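PDB 4E3X: delta-1-pyrroline-5-carboxylate dehydrogenase, mitochondrial from Mus musculus, which catalyses the NAD+-dependent oxidation of L-glutamate gamma-semialdehyde to L-glutamate, the second and final step of mitochondrial proline breakdown. Local coordinates for residues Thr386-Val391 with Phe449-Thr454. Residues are numbered along the deposited sequence; the frame is centred on the assembly and turned at random.
Sequences TFFSAV and FGPVLT
Phe388 and Val391 meet the same proline ring, that of Pro451, at different atoms, a worked example of how one proline can engage two side chains of a single loop through apolar contact. Followed round the ring, Pro451 CB comes first, approaching the far end of the Phe388 ring obliquely, 3.8 Å from Phe388 CZ and 4.0 Å from Phe388 CE2. Pro451 CG, the next atom, remains beside the same end, 4.1 Å from Phe388 CE2. Pro451 CD, where the ring closes on the backbone nitrogen, turns to Val391 and stands 4.1 Å from Val391 CG1. An inverse gamma turn is built around Pro451, closed by a weak hydrogen bond from Val452 N to Gly450 O (2.9 Å), and this turn leads straight into strand 452-458. That strand belongs to the catalytic domain of the aldehyde dehydrogenase fold, running parallel to strands 351-357 and 428-436, while the loop of Phe388 precedes helix 394-409. With chi1 at 73°, Phe388 CG sits over its own backbone, between N and C, an orientation that carries CZ across to the proline. Phe341 of helix 329-341 touches both Phe388 and Pro451, and Pro431 also packs on Phe388. An alanine in place of Phe388 would be likely to open a gap beside Pro451 CB and CG, leaving Val391 as the proline's apolar neighbour from 386-391. Next to Phe388, Phe387 makes an edge-to-face contact with Trp557 of the second subunit.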
loop_
_atom_site.group_PDB
_atom_site.type_symbol
_atom_site.label_atom_id
_atom_site.label_comp_id
_atom_site.label_asym_id
_atom_site.label_seq_id
_atom_site.Cartn_x
_atom_site.Cartn_y
_atom_site.Cartn_z
ATOM N N THR B 386 5.941 15.070 -39.216
ATOM C CA THR B 386 5.653 15.879 -38.035
ATOM C C THR B 386 6.434 15.396 -36.808
ATOM O O THR B 386 6.411 14.210 -36.485
ATOM C CB THR B 386 4.134 15.831 -37.724
ATOM O OG1 THR B 386 3.410 16.437 -38.806
ATOM C CG2 THR B 386 3.820 16.555 -36.436
ATOM N N PHE B 387 7.129 16.300 -36.119
ATOM C CA PHE B 387 7.780 15.910 -34.869
ATOM C C PHE B 387 6.777 15.859 -33.725
ATOM O O PHE B 387 6.751 14.893 -32.965
ATOM C CB PHE B 387 8.962 16.814 -34.505
ATOM C CG PHE B 387 9.752 16.305 -33.328
ATOM C CD1 PHE B 387 10.341 15.050 -33.367
ATOM C CD2 PHE B 387 9.877 17.060 -32.175
ATOM C CE1 PHE B 387 11.056 14.564 -32.282
ATOM C CE2 PHE B 387 10.597 16.582 -31.088
ATOM C CZ PHE B 387 11.186 15.334 -31.142
ATOM N N PHE B 388 5.958 16.900 -33.599
ATOM C CA PHE B 388 4.830 16.878 -32.665
ATOM C C PHE B 388 3.733 17.802 -33.171
ATOM O O PHE B 388 3.971 18.622 -34.064
ATOM C CB PHE B 388 5.257 17.198 -31.218
ATOM C CG PHE B 388 5.598 18.651 -30.952
ATOM C CD1 PHE B 388 6.889 19.130 -31.126
ATOM C CD2 PHE B 388 4.636 19.519 -30.457
ATOM C CE1 PHE B 388 7.200 20.461 -30.838
ATOM C CE2 PHE B 388 4.940 20.842 -30.171
ATOM C CZ PHE B 388 6.224 21.312 -30.360
ATOM N N SER B 389 2.533 17.645 -32.625
ATOM C CA SER B 389 1.375 18.378 -33.116
ATOM C C SER B 389 0.790 19.294 -32.047
ATOM O O SER B 389 1.444 19.613 -31.050
ATOM C CB SER B 389 0.310 17.401 -33.628
ATOM O OG SER B 389 -0.705 18.076 -34.360
ATOM N N ALA B 390 -0.443 19.725 -32.278
ATOM C CA ALA B 390 -1.159 20.593 -31.361
ATOM C C ALA B 390 -1.255 20.003 -29.962
ATOM O O ALA B 390 -1.265 18.783 -29.790
ATOM C CB ALA B 390 -2.544 20.835 -31.896
ATOM N N VAL B 391 -1.347 20.878 -28.967
ATOM C CA VAL B 391 -1.648 20.448 -27.607
ATOM C C VAL B 391 -3.127 20.076 -27.507
ATOM O O VAL B 391 -3.903 20.301 -28.438
ATOM C CB VAL B 391 -1.248 21.506 -26.550
ATOM C CG1 VAL B 391 0.258 21.778 -26.620
ATOM C CG2 VAL B 391 -2.050 22.797 -26.727
ATOM N N PHE B 449 2.964 21.371 -18.772
ATOM C CA PHE B 449 2.352 20.380 -19.664
ATOM C C PHE B 449 2.219 20.944 -21.082
ATOM O O PHE B 449 1.169 20.871 -21.719
ATOM C CB PHE B 449 1.009 19.865 -19.108
ATOM C CG PHE B 449 0.992 18.386 -18.843
ATOM C CD1 PHE B 449 0.145 17.551 -19.551
ATOM C CD2 PHE B 449 1.841 17.830 -17.899
ATOM C CE1 PHE B 449 0.132 16.185 -19.311
ATOM C CE2 PHE B 449 1.831 16.470 -17.649
ATOM C CZ PHE B 449 0.978 15.644 -18.357
ATOM N N GLY B 450 3.318 21.513 -21.560
ATOM C CA GLY B 450 3.395 22.067 -22.898
ATOM C C GLY B 450 4.838 22.041 -23.355
ATOM O O GLY B 450 5.715 21.648 -22.594
ATOM N N PRO B 451 5.095 22.463 -24.603
ATOM C CA PRO B 451 6.440 22.340 -25.175
ATOM C C PRO B 451 7.315 23.521 -24.777
ATOM O O PRO B 451 7.713 24.328 -25.610
ATOM C CB PRO B 451 6.168 22.330 -26.682
ATOM C CG PRO B 451 4.935 23.152 -26.837
ATOM C CD PRO B 451 4.103 22.896 -25.600
ATOM N N VAL B 452 7.597 23.611 -23.484
ATOM C CA VAL B 452 8.259 24.774 -22.907
ATOM C C VAL B 452 9.409 24.335 -22.013
ATOM O O VAL B 452 9.205 23.827 -20.905
ATOM C CB VAL B 452 7.264 25.642 -22.109
ATOM C CG1 VAL B 452 7.957 26.893 -21.574
ATOM C CG2 VAL B 452 6.084 26.038 -22.990
ATOM N N LEU B 453 10.624 24.524 -22.515
ATOM C CA LEU B 453 11.829 24.111 -21.820
ATOM C C LEU B 453 12.534 25.326 -21.247
ATOM O O LEU B 453 12.781 26.302 -21.963
ATOM C CB LEU B 453 12.764 23.399 -22.795
ATOM C CG LEU B 453 14.138 22.991 -22.260
ATOM C CD1 LEU B 453 14.004 21.959 -21.145
ATOM C CD2 LEU B 453 14.998 22.467 -23.390
ATOM N N THR B 454 12.845 25.278 -19.956
ATOM C CA THR B 454 13.609 26.350 -19.318
ATOM C C THR B 454 15.012 25.871 -18.970
ATOM O O THR B 454 15.180 24.784 -18.413
ATOM C CB THR B 454 12.919 26.881 -18.050
ATOM O OG1 THR B 454 11.583 27.290 -18.370
ATOM C CG2 THR B 454 13.685 28.071 -17.490
#